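Local coordinates for periplasmic binding protein/LacI transcriptional regulator (Alkaliphilus metalliredigens, PDB 3CTP) that binds beta-D-xylulofuranose in the cleft of its periplasmic-binding-protein-like core and probably regulates transcription as a DNA-binding repressor of the LacI family, at residues Lys217-Asp222 against Ala243-Arg248; Val255-Pro258 against Gln262-Gly265. One frame throughout, in Å; residues are numbered along the deposited sequence.

Interaction 1 (Lys217-Asp222 against Ala243-Arg248); sequences KMLEED and AATVMR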
ATOM      1  N   LYS A 217      -3.726  -9.896  -7.989  1.00 11.40           N
ATOM      2  CA  LYS A 217      -3.933 -10.837  -9.111  1.00 12.40           C
ATOM      3  C   LYS A 217      -3.569 -10.272 -10.479  1.00 13.07           C
ATOM      4  O   LYS A 217      -3.253 -11.034 -11.410  1.00 15.12           O
ATOM      5  CB  LYS A 217      -5.356 -11.402  -9.119  1.00 15.23           C
ATOM      6  CG  LYS A 217      -6.432 -10.387  -9.321  1.00 23.86           C
ATOM      7  CD  LYS A 217      -7.787 -11.106  -9.292  1.00 27.38           C
ATOM      8  CE  LYS A 217      -7.637 -12.516  -9.860  1.00 25.90           C
ATOM      9  NZ  LYS A 217      -7.589 -12.565 -11.339  1.00 37.71           N
ATOM     10  N   MET A 218      -3.607  -8.951 -10.617  1.00 12.29           N
ATOM     11  CA  MET A 218      -3.260  -8.317 -11.883  1.00 13.60           C
ATOM     12  C   MET A 218      -1.855  -8.707 -12.307  1.00 15.42           C
ATOM     13  O   MET A 218      -1.531  -8.698 -13.494  1.00 15.82           O
ATOM     14  CB  MET A 218      -3.403  -6.786 -11.733  1.00 14.09           C
ATOM     15  CG  MET A 218      -3.546  -5.945 -13.000  1.00 24.51           C
ATOM     16  SD  MET A 218      -4.119  -4.239 -12.593  1.00 15.55           S
ATOM     17  CE  MET A 218      -5.913  -4.444 -12.576  1.00 22.78           C
ATOM     18  N   LEU A 219      -0.992  -9.062 -11.352  1.00 16.17           N
ATOM     19  CA  LEU A 219       0.386  -9.387 -11.721  1.00 18.29           C
ATOM     20  C   LEU A 219       0.489 -10.740 -12.439  1.00 20.78           C
ATOM     21  O   LEU A 219       1.542 -11.052 -13.024  1.00 24.27           O
ATOM     22  CB  LEU A 219       1.290  -9.357 -10.475  1.00 20.08           C
ATOM     23  CG  LEU A 219       1.337  -7.987  -9.787  1.00 17.40           C
ATOM     24  CD1 LEU A 219       2.059  -8.066  -8.446  1.00 22.38           C
ATOM     25  CD2 LEU A 219       2.054  -6.969 -10.663  1.00 23.81           C
ATOM     26  N   GLU A 220      -0.599 -11.521 -12.388  1.00 17.84           N
ATOM     27  CA  GLU A 220      -0.698 -12.836 -13.030  1.00 19.48           C
ATOM     28  C   GLU A 220      -1.647 -12.812 -14.234  1.00 17.85           C
ATOM     29  O   GLU A 220      -2.001 -13.878 -14.757  1.00 19.24           O
ATOM     30  CB  GLU A 220      -1.210 -13.904 -12.042  1.00 22.18           C
ATOM     31  CG  GLU A 220      -0.617 -13.824 -10.630  1.00 47.00           C
ATOM     32  CD  GLU A 220      -1.512 -14.466  -9.569  1.00 34.84           C
ATOM     33  OE1 GLU A 220      -2.288 -15.388  -9.915  1.00 50.23           O
ATOM     34  OE2 GLU A 220      -1.433 -14.057  -8.383  1.00 49.48           O
ATOM     35  N   GLU A 221      -2.071 -11.615 -14.647  1.00 13.95           N
ATOM     36  CA  GLU A 221      -3.014 -11.453 -15.771  1.00 12.97           C
ATOM     37  C   GLU A 221      -2.306 -10.847 -16.980  1.00 14.81           C
ATOM     38  O   GLU A 221      -1.464  -9.959 -16.821  1.00 17.90           O
ATOM     39  CB  GLU A 221      -4.186 -10.571 -15.354  1.00 13.47           C
ATOM     40  CG  GLU A 221      -5.014 -11.232 -14.261  1.00 12.53           C
ATOM     41  CD  GLU A 221      -6.143 -10.375 -13.767  1.00 13.02           C
ATOM     42  OE1 GLU A 221      -6.050  -9.126 -13.827  1.00 15.02           O
ATOM     43  OE2 GLU A 221      -7.118 -10.960 -13.264  1.00 16.88           O
ATOM     44  N   ASP A 222      -2.643 -11.325 -18.173  1.00 14.40           N
ATOM     45  CA  ASP A 222      -2.053 -10.818 -19.420  1.00 15.24           C
ATOM     46  C   ASP A 222      -3.031  -9.907 -20.124  1.00 14.61           C
ATOM     47  O   ASP A 222      -4.236 -10.015 -19.910  1.00 13.00           O
ATOM     48  CB  ASP A 222      -1.817 -11.975 -20.388  1.00 17.63           C
ATOM     49  CG  ASP A 222      -0.816 -12.990 -19.880  1.00 35.77           C
ATOM     50  OD1 ASP A 222       0.128 -12.605 -19.161  1.00 32.93           O
ATOM     51  OD2 ASP A 222      -0.971 -14.181 -20.234  1.00 33.64           O
ATOM     52  N   ALA A 243      -0.219   1.872 -14.094  1.00  7.54           N
ATOM     53  CA  ALA A 243       0.909   2.121 -15.025  1.00  7.26           C
ATOM     54  C   ALA A 243       2.106   1.238 -14.676  1.00  8.40           C
ATOM     55  O   ALA A 243       2.814   0.765 -15.565  1.00  9.78           O
ATOM     56  CB  ALA A 243       1.351   3.604 -14.970  1.00  8.65           C
ATOM     57  N   ALA A 244       2.366   1.058 -13.380  1.00  9.53           N
ATOM     58  CA  ALA A 244       3.479   0.210 -12.957  1.00  8.55           C
ATOM     59  C   ALA A 244       3.298  -1.205 -13.488  1.00  8.67           C
ATOM     60  O   ALA A 244       4.292  -1.864 -13.880  1.00  9.71           O
ATOM     61  CB  ALA A 244       3.551   0.172 -11.407  1.00  9.82           C
ATOM     62  N   THR A 245       2.056  -1.694 -13.482  1.00 10.19           N
ATOM     63  CA  THR A 245       1.824  -3.069 -13.973  1.00 11.52           C
ATOM     64  C   THR A 245       2.038  -3.138 -15.484  1.00 11.45           C
ATOM     65  O   THR A 245       2.582  -4.113 -16.017  1.00 11.72           O
ATOM     66  CB  THR A 245       0.400  -3.606 -13.645  1.00 13.26           C
ATOM     67  OG1 THR A 245      -0.585  -2.890 -14.435  1.00 14.47           O
ATOM     68  CG2 THR A 245       0.132  -3.454 -12.162  1.00 12.53           C
ATOM     69  N   VAL A 246       1.614  -2.080 -16.173  1.00 10.43           N
ATOM     70  CA  VAL A 246       1.802  -2.022 -17.630  1.00  9.84           C
ATOM     71  C   VAL A 246       3.291  -1.975 -17.960  1.00 10.27           C
ATOM     72  O   VAL A 246       3.764  -2.673 -18.847  1.00 10.84           O
ATOM     73  CB  VAL A 246       1.077  -0.796 -18.233  1.00 10.82           C
ATOM     74  CG1 VAL A 246       1.449  -0.604 -19.741  1.00 13.80           C
ATOM     75  CG2 VAL A 246      -0.436  -0.916 -18.027  1.00 12.57           C
ATOM     76  N   MET A 247       4.046  -1.146 -17.250  1.00 10.06           N
ATOM     77  CA  MET A 247       5.479  -1.060 -17.525  1.00  9.67           C
ATOM     78  C   MET A 247       6.156  -2.399 -17.220  1.00 10.31           C
ATOM     79  O   MET A 247       7.110  -2.777 -17.913  1.00 11.86           O
ATOM     80  CB  MET A 247       6.097   0.042 -16.667  1.00 12.04           C
ATOM     81  CG  MET A 247       5.722   1.450 -17.155  1.00 15.69           C
ATOM     82  SD  MET A 247       6.329   2.875 -16.153  1.00 10.80           S
ATOM     83  CE  MET A 247       8.122   2.620 -16.177  1.00 20.49           C
ATOM     84  N   ARG A 248       5.709  -3.083 -16.164  1.00  9.29           N
ATOM     85  CA  ARG A 248       6.306  -4.398 -15.831  1.00 11.54           C
ATOM     86  C   ARG A 248       6.118  -5.360 -16.994  1.00 12.42           C
ATOM     87  O   ARG A 248       7.051  -6.091 -17.382  1.00 13.39           O
ATOM     88  CB  ARG A 248       5.644  -4.992 -14.583  1.00 13.80           C
ATOM     89  CG  ARG A 248       5.756  -6.554 -14.473  1.00 19.13           C
ATOM     90  CD  ARG A 248       5.052  -7.030 -13.188  1.00 19.34           C
ATOM     91  NE  ARG A 248       5.152  -8.468 -12.927  1.00 20.93           N
ATOM     92  CZ  ARG A 248       4.228  -9.348 -13.287  1.00 26.60           C
ATOM     93  NH1 ARG A 248       3.155  -8.941 -13.946  1.00 21.33           N
ATOM     94  NH2 ARG A 248       4.380 -10.638 -12.983  1.00 27.69           N
TER
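L219 and R248 carry the polar half of this contact, in which a short 3-10 turn packs on helix 240-252 of the periplasmic-binding-protein-like fold typical of LacI-family regulators. The guanidinium of R248 reaches the turn through two weak, bent hydrogen bonds to a single acceptor: L219 O lies 2.8 Å from R248 NH1 and 2.9 Å from R248 NH2. Both N-H...O angles are near 125°, and two donors thus straddle one carbonyl in a fork. R248 CG is anti to the backbone N (chi1 157°) and the chain runs extended to NE, which carries the guanidinium across to the turn. Its NH2 also makes a salt bridge to E273 of the second subunit, joining the turn, the helix and the neighbouring chain.

The apolar half uses the same leucine. L219 crosses the R248 side chain at about a right angle, with CB over one face of the guanidinium, offset toward the rim, and it also packs on L274 of the second subunit. T245 adds a looser touch: its OG1, hydrogen-bonded to A242 O within the helix, has M218 SD at 4.2 Å. Closest among the apolar approaches is L219 CD2, 3.9 Å from R248 CD.

Interaction 2 (Val255-Pro258 against Gln262-Gly265); sequences VSIP and QIIG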
ATOM      1  N   VAL A 255      10.936  -4.291 -23.831  1.00 20.36           N
ATOM      2  CA  VAL A 255      10.604  -2.975 -24.384  1.00 19.93           C
ATOM      3  C   VAL A 255      11.365  -1.881 -23.647  1.00 20.70           C
ATOM      4  O   VAL A 255      11.495  -1.931 -22.419  1.00 21.91           O
ATOM      5  CB  VAL A 255       9.065  -2.725 -24.331  1.00 19.55           C
ATOM      6  CG1 VAL A 255       8.719  -1.289 -24.693  1.00 14.73           C
ATOM      7  CG2 VAL A 255       8.357  -3.667 -25.272  1.00 19.85           C
ATOM      8  N   SER A 256      11.894  -0.906 -24.396  1.00 18.49           N
ATOM      9  CA  SER A 256      12.644   0.184 -23.800  1.00 18.18           C
ATOM     10  C   SER A 256      11.730   1.383 -23.657  1.00 17.51           C
ATOM     11  O   SER A 256      11.099   1.815 -24.614  1.00 18.26           O
ATOM     12  CB  SER A 256      13.865   0.563 -24.659  1.00 19.77           C
ATOM     13  OG  SER A 256      14.914  -0.371 -24.442  1.00 28.87           O
ATOM     14  N   ILE A 257      11.655   1.903 -22.437  1.00 14.98           N
ATOM     15  CA  ILE A 257      10.861   3.095 -22.140  1.00 13.95           C
ATOM     16  C   ILE A 257      11.858   4.157 -21.688  1.00 13.26           C
ATOM     17  O   ILE A 257      12.666   3.899 -20.801  1.00 14.57           O
ATOM     18  CB  ILE A 257       9.879   2.780 -20.998  1.00 14.90           C
ATOM     19  CG1 ILE A 257       8.909   1.671 -21.425  1.00 16.54           C
ATOM     20  CG2 ILE A 257       9.093   4.017 -20.578  1.00 15.19           C
ATOM     21  CD1 ILE A 257       8.184   1.007 -20.240  1.00 18.95           C
ATOM     22  N   PRO A 258      11.800   5.358 -22.278  1.00 13.10           N
ATOM     23  CA  PRO A 258      10.802   5.867 -23.220  1.00 12.10           C
ATOM     24  C   PRO A 258      11.201   5.754 -24.691  1.00 12.98           C
ATOM     25  O   PRO A 258      10.502   6.297 -25.550  1.00 12.51           O
ATOM     26  CB  PRO A 258      10.770   7.358 -22.878  1.00 13.28           C
ATOM     27  CG  PRO A 258      12.189   7.669 -22.513  1.00 13.99           C
ATOM     28  CD  PRO A 258      12.725   6.425 -21.841  1.00 14.53           C
ATOM     29  N   GLN A 262       6.367   5.851 -24.818  1.00 10.57           N
ATOM     30  CA  GLN A 262       6.338   6.792 -23.686  1.00  8.98           C
ATOM     31  C   GLN A 262       5.109   6.500 -22.848  1.00 10.37           C
ATOM     32  O   GLN A 262       4.100   6.062 -23.398  1.00 12.34           O
ATOM     33  CB  GLN A 262       6.287   8.224 -24.177  1.00  9.58           C
ATOM     34  CG  GLN A 262       7.505   8.598 -25.072  1.00 12.13           C
ATOM     35  CD  GLN A 262       7.510  10.064 -25.406  1.00 16.67           C
ATOM     36  OE1 GLN A 262       7.489  10.908 -24.516  1.00 15.14           O
ATOM     37  NE2 GLN A 262       7.480  10.384 -26.709  1.00 17.61           N
ATOM     38  N   ILE A 263       5.200   6.744 -21.536  1.00  9.20           N
ATOM     39  CA  ILE A 263       4.109   6.388 -20.601  1.00  9.98           C
ATOM     40  C   ILE A 263       3.841   7.587 -19.705  1.00  9.47           C
ATOM     41  O   ILE A 263       4.780   8.209 -19.181  1.00  9.15           O
ATOM     42  CB  ILE A 263       4.521   5.220 -19.663  1.00  9.44           C
ATOM     43  CG1 ILE A 263       5.181   4.074 -20.449  1.00 14.50           C
ATOM     44  CG2 ILE A 263       3.320   4.754 -18.825  1.00 11.33           C
ATOM     45  CD1 ILE A 263       4.258   3.316 -21.331  1.00 16.15           C
ATOM     46  N   ILE A 264       2.555   7.907 -19.515  1.00  8.23           N
ATOM     47  CA  ILE A 264       2.174   8.855 -18.465  1.00  8.31           C
ATOM     48  C   ILE A 264       1.077   8.207 -17.622  1.00  8.16           C
ATOM     49  O   ILE A 264       0.175   7.565 -18.171  1.00  8.34           O
ATOM     50  CB  ILE A 264       1.719  10.199 -19.062  1.00  8.38           C
ATOM     51  CG1 ILE A 264       1.274  11.178 -17.959  1.00  9.26           C
ATOM     52  CG2 ILE A 264       0.621   9.990 -20.099  1.00 11.62           C
ATOM     53  CD1 ILE A 264       1.171  12.608 -18.471  1.00 13.41           C
ATOM     54  N   GLY A 265       1.174   8.342 -16.295  1.00  7.96           N
ATOM     55  CA  GLY A 265       0.139   7.817 -15.377  1.00  7.72           C
ATOM     56  C   GLY A 265      -0.727   8.926 -14.795  1.00  8.82           C
ATOM     57  O   GLY A 265      -0.914   9.987 -15.416  1.00 10.27           O
TER
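I257 CG2 rests against I263 CG1 at 3.9 Å, an apolar touch where the loop leaving helix 240-252 turns back to meet the start of strand 262-264. The two isoleucines meet obliquely, these branches making the nearest approach. With CG1 of I257 beside the backbone N (chi1 -62°), CG2 is the branch brought closest to I263. The second point of contact is P258 with Q262, whose CA atoms are 4.6 Å apart. Here Q262 CG does the touching, with P258 O 3.8 Å away and P258 CB at 4.1 Å. No hydrogen bond joins the two segments; contact between them is by van der Waals packing.

A cis peptide bond before P258 helps shape the bend that brings the proline to Q262. Beyond CG the glutamine runs on extended, and its amide is held elsewhere: OE1 accepts a hydrogen bond from I324 N, and NE2 makes a weak one to K170 O. Further out, L250 of helix 240-252 lies against both isoleucines and I235 packs on I263, while Q262 and I264 bond through their backbones to strand 234-237, and I263 to T322. E260, a ligand of the bound sodium ion, also accepts a hydrogen bond from S256 N. The whole is a helix-to-strand connection at the edge of the four-stranded parallel sheet in an alpha/beta periplasmic-binding-protein-like domain.

How the interactions relate
Both contacts lie in the same family domain, their centres 14 Å apart, and helix 240-252 links them: interaction 1 uses residues of the helix itself, and interaction 2 the loop and strand that follow it. They meet through M247, whose CG packs 4.0 Å from I257 CD1 and 4.2 Å from I263 CG1. Their chemistry follows their place. Interaction 1, partly buried, borders the second subunit, and R248 adds weak hydrogen bonds and a salt bridge to apolar packing. Interaction 2 is a buried contact touched by no other chain of the assembly and depends on apolar surfaces, its one amide being engaged outside both segments. One helix thus meets the second subunit through R248 and buried isoleucines through M247.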